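Local coordinates for protein glycoside Hydrolase Family 43_12 (Metagenome, PDB 7JVH) that is a glycoside hydrolase from a capybara gut metagenome that probably cleaves arabinose- or xylose-containing plant cell-wall polysaccharides, at residues I56-Y61 / G380-S385; H436-I441 / V519-L524. All coordinates share one frame; numbering follows the deposited sequence.

Contact 1. Residues I56-Y61 / G380-S385; sequences ILQGCY and GNFTYS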
ATOM      1  N   ILE A  56       2.602   4.927  11.077  1.00 56.55           N
ATOM      2  CA  ILE A  56       2.111   3.765  11.866  1.00 51.92           C
ATOM      3  C   ILE A  56       2.124   2.512  11.003  1.00 51.24           C
ATOM      4  O   ILE A  56       2.105   1.436  11.568  1.00 57.11           O
ATOM      5  CB  ILE A  56       0.726   4.047  12.462  1.00 51.63           C
ATOM      6  CG1 ILE A  56      -0.350   4.136  11.383  1.00 52.72           C
ATOM      7  CG2 ILE A  56       0.778   5.302  13.309  1.00 38.55           C
ATOM      8  CD1 ILE A  56      -1.443   5.114  11.711  1.00 60.71           C
ATOM      9  N   LEU A  57       2.030   2.679   9.689  1.00 57.12           N
ATOM     10  CA  LEU A  57       2.187   1.573   8.742  1.00 49.36           C
ATOM     11  C   LEU A  57       3.334   1.928   7.825  1.00 48.53           C
ATOM     12  O   LEU A  57       3.242   2.837   7.029  1.00 58.67           O
ATOM     13  CB  LEU A  57       0.922   1.327   7.937  1.00 49.07           C
ATOM     14  CG  LEU A  57      -0.390   1.068   8.663  1.00 43.63           C
ATOM     15  CD1 LEU A  57      -1.536   0.997   7.662  1.00 51.69           C
ATOM     16  CD2 LEU A  57      -0.325  -0.210   9.473  1.00 44.59           C
ATOM     17  N   GLN A  58       4.441   1.208   7.980  1.00 50.90           N
ATOM     18  CA  GLN A  58       5.649   1.386   7.203  1.00 45.21           C
ATOM     19  C   GLN A  58       5.495   0.588   5.924  1.00 41.45           C
ATOM     20  O   GLN A  58       4.839  -0.456   5.914  1.00 43.74           O
ATOM     21  CB  GLN A  58       6.858   0.880   7.999  1.00 51.86           C
ATOM     22  CG  GLN A  58       7.112   1.613   9.301  1.00 47.73           C
ATOM     23  CD  GLN A  58       8.030   0.859  10.242  1.00 51.98           C
ATOM     24  OE1 GLN A  58       7.714  -0.243  10.674  1.00 52.93           O
ATOM     25  NE2 GLN A  58       9.178   1.459  10.567  1.00 54.65           N
ATOM     26  N   GLY A  59       6.129   1.070   4.855  1.00 45.84           N
ATOM     27  CA  GLY A  59       6.042   0.456   3.536  1.00 56.87           C
ATOM     28  C   GLY A  59       4.774   0.875   2.795  1.00 55.21           C
ATOM     29  O   GLY A  59       3.993   1.694   3.303  1.00 54.75           O
ATOM     30  N   CYS A  60       4.566   0.296   1.611  1.00 45.07           N
ATOM     31  CA  CYS A  60       3.459   0.670   0.737  1.00 42.16           C
ATOM     32  C   CYS A  60       2.094   0.419   1.382  1.00 56.68           C
ATOM     33  O   CYS A  60       1.572  -0.709   1.371  1.00 51.88           O
ATOM     34  CB  CYS A  60       3.525  -0.041  -0.609  1.00 48.11           C
ATOM     35  SG  CYS A  60       2.393   0.660  -1.843  1.00 58.53           S
ATOM     36  N   TYR A  61       1.545   1.495   1.966  1.00 42.84           N
ATOM     37  CA  TYR A  61       0.199   1.520   2.516  1.00 54.90           C
ATOM     38  C   TYR A  61      -0.365   2.908   2.240  1.00 54.69           C
ATOM     39  O   TYR A  61      -0.490   3.722   3.151  1.00 51.11           O
ATOM     40  CB  TYR A  61       0.199   1.218   4.008  1.00 55.41           C
ATOM     41  CG  TYR A  61       0.562  -0.214   4.307  1.00 52.01           C
ATOM     42  CD1 TYR A  61      -0.400  -1.215   4.281  1.00 53.04           C
ATOM     43  CD2 TYR A  61       1.872  -0.572   4.588  1.00 49.17           C
ATOM     44  CE1 TYR A  61      -0.065  -2.529   4.556  1.00 54.62           C
ATOM     45  CE2 TYR A  61       2.211  -1.893   4.873  1.00 49.03           C
ATOM     46  CZ  TYR A  61       1.240  -2.864   4.862  1.00 52.35           C
ATOM     47  OH  TYR A  61       1.550  -4.180   5.136  1.00 48.76           O
ATOM     48  N   GLY A 380       8.951   0.807  13.970  1.00 45.83           N
ATOM     49  CA  GLY A 380      10.364   1.016  14.239  1.00 46.80           C
ATOM     50  C   GLY A 380      11.229   0.014  13.473  1.00 46.17           C
ATOM     51  O   GLY A 380      10.902  -0.370  12.356  1.00 47.99           O
ATOM     52  N   ASN A 381      12.342  -0.384  14.087  1.00 50.04           N
ATOM     53  CA  ASN A 381      13.230  -1.416  13.582  1.00 47.46           C
ATOM     54  C   ASN A 381      12.930  -2.712  14.314  1.00 51.75           C
ATOM     55  O   ASN A 381      12.800  -2.739  15.529  1.00 50.20           O
ATOM     56  CB  ASN A 381      14.689  -1.016  13.754  1.00 37.62           C
ATOM     57  CG  ASN A 381      15.118   0.026  12.758  1.00 45.33           C
ATOM     58  OD1 ASN A 381      14.533   0.138  11.687  1.00 45.25           O
ATOM     59  ND2 ASN A 381      16.135   0.796  13.087  1.00 39.20           N
ATOM     60  N   PHE A 382      12.798  -3.795  13.540  1.00 55.03           N
ATOM     61  CA  PHE A 382      12.332  -5.073  14.028  1.00 50.38           C
ATOM     62  C   PHE A 382      12.760  -6.172  13.065  1.00 50.20           C
ATOM     63  O   PHE A 382      13.298  -5.900  11.994  1.00 58.25           O
ATOM     64  CB  PHE A 382      10.822  -5.060  14.196  1.00 38.00           C
ATOM     65  CG  PHE A 382      10.070  -4.840  12.910  1.00 53.18           C
ATOM     66  CD1 PHE A 382       9.718  -5.894  12.096  1.00 49.32           C
ATOM     67  CD2 PHE A 382       9.708  -3.555  12.522  1.00 56.42           C
ATOM     68  CE1 PHE A 382       9.023  -5.675  10.927  1.00 54.22           C
ATOM     69  CE2 PHE A 382       9.008  -3.336  11.361  1.00 47.01           C
ATOM     70  CZ  PHE A 382       8.666  -4.396  10.554  1.00 49.61           C
ATOM     71  N   THR A 383      12.522  -7.418  13.473  1.00 54.91           N
ATOM     72  CA  THR A 383      12.806  -8.594  12.684  1.00 52.63           C
ATOM     73  C   THR A 383      11.554  -9.444  12.649  1.00 61.69           C
ATOM     74  O   THR A 383      10.959  -9.723  13.699  1.00 57.69           O
ATOM     75  CB  THR A 383      13.980  -9.403  13.255  1.00 45.22           C
ATOM     76  OG1 THR A 383      15.193  -8.712  12.956  1.00 51.82           O
ATOM     77  CG2 THR A 383      14.052 -10.791  12.658  1.00 44.99           C
ATOM     78  N   TYR A 384      11.157  -9.834  11.423  1.00 53.84           N
ATOM     79  CA  TYR A 384      10.066 -10.760  11.189  1.00 47.31           C
ATOM     80  C   TYR A 384      10.654 -12.023  10.566  1.00 54.64           C
ATOM     81  O   TYR A 384      11.138 -11.999   9.431  1.00 56.42           O
ATOM     82  CB  TYR A 384       9.022 -10.131  10.281  1.00 46.29           C
ATOM     83  CG  TYR A 384       7.925 -11.068   9.809  1.00 51.38           C
ATOM     84  CD1 TYR A 384       7.354 -11.989  10.673  1.00 53.09           C
ATOM     85  CD2 TYR A 384       7.438 -11.009   8.492  1.00 52.08           C
ATOM     86  CE1 TYR A 384       6.357 -12.842  10.254  1.00 55.78           C
ATOM     87  CE2 TYR A 384       6.419 -11.861   8.071  1.00 47.08           C
ATOM     88  CZ  TYR A 384       5.886 -12.774   8.952  1.00 51.27           C
ATOM     89  OH  TYR A 384       4.884 -13.635   8.571  1.00 47.59           O
ATOM     90  N   SER A 385      10.636 -13.112  11.344  1.00 48.71           N
ATOM     91  CA  SER A 385      11.052 -14.425  10.908  1.00 58.95           C
ATOM     92  C   SER A 385       9.805 -15.283  10.814  1.00 61.72           C
ATOM     93  O   SER A 385       9.085 -15.460  11.800  1.00 67.82           O
ATOM     94  CB  SER A 385      12.047 -15.067  11.876  1.00 52.04           C
ATOM     95  OG  SER A 385      12.414 -16.357  11.432  1.00 40.13           O
TER

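Contact 2. Residues H436-I441 / V519-L524; sequences HRQQHI and VTTDGL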
ATOM      1  N   HIS A 436       6.763  -9.534   0.474  1.00 45.01           N
ATOM      2  CA  HIS A 436       6.677  -8.752   1.680  1.00 46.20           C
ATOM      3  C   HIS A 436       7.094  -7.355   1.261  1.00 47.09           C
ATOM      4  O   HIS A 436       8.100  -7.194   0.566  1.00 45.24           O
ATOM      5  CB  HIS A 436       7.647  -9.308   2.718  1.00 52.23           C
ATOM      6  CG  HIS A 436       7.536  -8.661   4.065  1.00 59.64           C
ATOM      7  ND1 HIS A 436       7.979  -7.377   4.311  1.00 58.62           N
ATOM      8  CD2 HIS A 436       7.035  -9.119   5.240  1.00 51.94           C
ATOM      9  CE1 HIS A 436       7.757  -7.081   5.577  1.00 48.65           C
ATOM     10  NE2 HIS A 436       7.182  -8.116   6.159  1.00 53.64           N
ATOM     11  N   ARG A 437       6.316  -6.346   1.679  1.00 43.59           N
ATOM     12  CA  ARG A 437       6.611  -4.962   1.369  1.00 42.54           C
ATOM     13  C   ARG A 437       7.943  -4.554   1.968  1.00 45.06           C
ATOM     14  O   ARG A 437       8.293  -4.979   3.072  1.00 46.91           O
ATOM     15  CB  ARG A 437       5.507  -4.059   1.925  1.00 44.26           C
ATOM     16  CG  ARG A 437       4.161  -4.216   1.235  1.00 48.18           C
ATOM     17  CD  ARG A 437       3.092  -3.588   2.092  1.00 53.13           C
ATOM     18  NE  ARG A 437       1.739  -3.588   1.544  1.00 51.58           N
ATOM     19  CZ  ARG A 437       0.937  -4.652   1.504  1.00 56.96           C
ATOM     20  NH1 ARG A 437       1.336  -5.852   1.917  1.00 52.76           N
ATOM     21  NH2 ARG A 437      -0.289  -4.533   1.033  1.00 59.55           N
ATOM     22  N   GLN A 438       8.702  -3.744   1.222  1.00 48.39           N
ATOM     23  CA  GLN A 438       9.897  -3.093   1.742  1.00 46.34           C
ATOM     24  C   GLN A 438       9.410  -1.985   2.676  1.00 52.03           C
ATOM     25  O   GLN A 438       8.876  -0.955   2.223  1.00 45.23           O
ATOM     26  CB  GLN A 438      10.769  -2.533   0.629  1.00 34.93           C
ATOM     27  CG  GLN A 438      11.993  -1.793   1.123  1.00 38.78           C
ATOM     28  CD  GLN A 438      13.077  -1.598   0.061  1.00 40.15           C
ATOM     29  OE1 GLN A 438      12.979  -2.116  -1.042  1.00 40.49           O
ATOM     30  NE2 GLN A 438      14.126  -0.862   0.413  1.00 35.12           N
ATOM     31  N   GLN A 439       9.593  -2.205   3.987  1.00 44.50           N
ATOM     32  CA  GLN A 439       9.095  -1.295   5.013  1.00 38.81           C
ATOM     33  C   GLN A 439      10.126  -0.281   5.476  1.00 41.57           C
ATOM     34  O   GLN A 439       9.802   0.617   6.248  1.00 56.06           O
ATOM     35  CB  GLN A 439       8.545  -2.085   6.199  1.00 46.16           C
ATOM     36  CG  GLN A 439       7.244  -2.797   5.862  1.00 39.83           C
ATOM     37  CD  GLN A 439       6.644  -3.497   7.056  1.00 45.71           C
ATOM     38  OE1 GLN A 439       7.160  -4.502   7.514  1.00 57.68           O
ATOM     39  NE2 GLN A 439       5.534  -2.986   7.548  1.00 52.55           N
ATOM     40  N   HIS A 440      11.355  -0.406   4.974  1.00 45.30           N
ATOM     41  CA  HIS A 440      12.489   0.409   5.396  1.00 45.57           C
ATOM     42  C   HIS A 440      13.384   0.726   4.211  1.00 58.34           C
ATOM     43  O   HIS A 440      13.441  -0.052   3.229  1.00 59.92           O
ATOM     44  CB  HIS A 440      13.343  -0.362   6.421  1.00 45.61           C
ATOM     45  CG  HIS A 440      12.579  -0.800   7.623  1.00 41.58           C
ATOM     46  ND1 HIS A 440      11.781  -1.921   7.617  1.00 47.90           N
ATOM     47  CD2 HIS A 440      12.487  -0.273   8.867  1.00 41.26           C
ATOM     48  CE1 HIS A 440      11.226  -2.060   8.810  1.00 41.70           C
ATOM     49  NE2 HIS A 440      11.645  -1.079   9.587  1.00 38.68           N
ATOM     50  N   ILE A 441      14.122   1.837   4.336  1.00 53.64           N
ATOM     51  CA  ILE A 441      15.128   2.212   3.342  1.00 57.91           C
ATOM     52  C   ILE A 441      16.324   1.269   3.476  1.00 58.31           C
ATOM     53  O   ILE A 441      16.874   0.801   2.480  1.00 55.41           O
ATOM     54  CB  ILE A 441      15.595   3.668   3.527  1.00 55.62           C
ATOM     55  CG1 ILE A 441      14.403   4.626   3.520  1.00 46.99           C
ATOM     56  CG2 ILE A 441      16.540   4.053   2.398  1.00 59.76           C
ATOM     57  CD1 ILE A 441      14.775   6.045   3.877  1.00 42.16           C
ATOM     58  N   VAL A 519      19.810 -10.806   0.878  1.00 38.06           N
ATOM     59  CA  VAL A 519      20.028  -9.516   0.273  1.00 36.38           C
ATOM     60  C   VAL A 519      20.012  -8.479   1.374  1.00 44.58           C
ATOM     61  O   VAL A 519      19.256  -8.601   2.350  1.00 48.11           O
ATOM     62  CB  VAL A 519      18.946  -9.182  -0.830  1.00 45.57           C
ATOM     63  CG1 VAL A 519      17.556  -9.023  -0.234  1.00 37.17           C
ATOM     64  CG2 VAL A 519      19.314  -7.923  -1.610  1.00 39.50           C
ATOM     65  N   THR A 520      20.861  -7.459   1.229  1.00 43.12           N
ATOM     66  CA  THR A 520      20.923  -6.342   2.153  1.00 35.10           C
ATOM     67  C   THR A 520      21.052  -5.054   1.352  1.00 48.54           C
ATOM     68  O   THR A 520      21.754  -5.013   0.346  1.00 53.43           O
ATOM     69  CB  THR A 520      22.106  -6.464   3.153  1.00 56.47           C
ATOM     70  OG1 THR A 520      22.111  -5.349   4.058  1.00 37.32           O
ATOM     71  CG2 THR A 520      23.462  -6.520   2.415  1.00 36.64           C
ATOM     72  N   THR A 521      20.369  -4.004   1.819  1.00 48.08           N
ATOM     73  CA  THR A 521      20.431  -2.691   1.203  1.00 54.11           C
ATOM     74  C   THR A 521      20.750  -1.641   2.267  1.00 45.32           C
ATOM     75  O   THR A 521      20.119  -1.605   3.316  1.00 47.74           O
ATOM     76  CB  THR A 521      19.118  -2.316   0.431  1.00 52.78           C
ATOM     77  OG1 THR A 521      19.196  -0.959  -0.005  1.00 51.64           O
ATOM     78  CG2 THR A 521      17.867  -2.471   1.303  1.00 49.02           C
ATOM     79  N   ASP A 522      21.733  -0.790   1.951  1.00 42.54           N
ATOM     80  CA  ASP A 522      22.139   0.327   2.770  1.00 47.71           C
ATOM     81  C   ASP A 522      21.429   1.624   2.379  1.00 52.65           C
ATOM     82  O   ASP A 522      21.855   2.699   2.768  1.00 55.99           O
ATOM     83  CB  ASP A 522      23.657   0.520   2.654  1.00 36.53           C
ATOM     84  CG  ASP A 522      24.093   0.934   1.271  1.00 43.71           C
ATOM     85  OD1 ASP A 522      23.260   0.940   0.342  1.00 46.79           O
ATOM     86  OD2 ASP A 522      25.292   1.258   1.130  1.00 48.22           O
ATOM     87  N   GLY A 523      20.355   1.511   1.584  1.00 59.76           N
ATOM     88  CA  GLY A 523      19.604   2.652   1.083  1.00 46.81           C
ATOM     89  C   GLY A 523      20.085   3.160  -0.261  1.00 50.46           C
ATOM     90  O   GLY A 523      19.316   3.816  -0.960  1.00 55.63           O
ATOM     91  N   LEU A 524      21.346   2.866  -0.613  1.00 38.63           N
ATOM     92  CA  LEU A 524      21.958   3.274  -1.873  1.00 56.87           C
ATOM     93  C   LEU A 524      22.103   2.136  -2.880  1.00 59.97           C
ATOM     94  O   LEU A 524      21.941   2.350  -4.078  1.00 71.14           O
ATOM     95  CB  LEU A 524      23.332   3.914  -1.653  1.00 52.83           C
ATOM     96  CG  LEU A 524      23.356   5.332  -1.029  1.00 67.27           C
ATOM     97  CD1 LEU A 524      24.782   5.769  -0.706  1.00 66.95           C
ATOM     98  CD2 LEU A 524      22.668   6.416  -1.856  1.00 60.90           C
TER

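Contact 1. Residues I56-Y61 / G380-S385
Q58 carries the whole meeting of loop 56-61 with 380-385, reaching the backbone of G380 and the ring of F382. Just before it, I56 and L57 both face T336 in a classic beta bulge, which ties the loop to strand 335-342. The Q58 side chain runs out extended, with CG anti to its own carbonyl carbon (chi1 -62°), and so brings the amide across to G380. There NE2 donates to G380 O over 3.1 Å in a nearly straight bond (166° at the hydrogen); the acceptor lies in the amide plane, while the donor is tilted out of the G380 carbonyl plane. G380 O also accepts from H440 NE2, so two donors grip this buried carbonyl. The other branch, OE1, sits 3.4 Å from F382 CE2, at the ring's edge and in its plane, amide and ring being turned 43° apart. A leucine here would probably cost G380 O one of its donors and leave the edge of the F382 ring without its amide oxygen. Next comes G59, at positive phi, its N bonded to E335 OE2, and Y61 follows with its O held by T336 OG1. This is a domain interface: the loop leading into strand 65-69 of the family 43 five-bladed beta-propeller meets the linker that leads into strand 383-386 of the C-terminal beta-sandwich.

Contact 2. Residues H436-I441 / V519-L524
T521 turns its side chain toward I441 and Q438 from the end of strand 515-522. Its CB stands 4.4 Å from I441 O, and the two branches then part. CG2, lying between the backbone N and the carbonyl carbon, packs 3.6 Å from I441 O and looks more loosely, at 4.2 Å, onto NE2 of Q438, whose side chain arrives from the opposite direction. OG1, placed anti to N by a chi1 of 173°, accepts from G523 N at 3.2 Å, closing an ST turn, and gives its own hydrogen to N525 O. Q438 is fixed at both ends of its amide: NE2 donates to H440 O in that carbonyl's plane, 3.0 Å away, and OE1 bonds to Y526 OH, so a flip of the amide would probably be costly. Past T521 the contact passes to G523. Its CA makes a CA-H...O contact of 3.6 Å with I441 O and also lies against the CG2 methyl of I441; a side chain here would collide with that methyl and with the preceding carbonyl, which suits glycine. D522 OD1 accepts from L524 N, met from above the carboxylate plane, in an Asx turn overlapping the ST turn. G523 O in turn takes N325 ND2 from the propeller side. The arrangement of overlapping turns belongs to a beta hairpin, 515-522 with 525-531, whose turn packs against the loop joining strand 433-437 to strand 442-451, a connection between the two sheets of the concanavalin A-like beta-sandwich.

Both contacts are largely buried, and their centres lie 11 Å apart. Contact 1 is nearer the centre of the chain and joins two domains, whereas contact 2 stays within the C-terminal sandwich and runs out to an exposed hairpin tip. Their chemistry differs accordingly: contact 1 depends on a side-chain amide bonding to a main-chain carbonyl, while contact 2 is methyl and CA-H packing, the polar ends of Q438 and T521 being bonded within their own segments and to strand 525-531. Segments 380-385 and 519-524 reach the same antiparallel sheet of the sandwich. Segment 436-441 bridges the contacts: R437 NE probably bonds to C60 O (2.9 Å), and Q439 OE1 packs near F382 CZ.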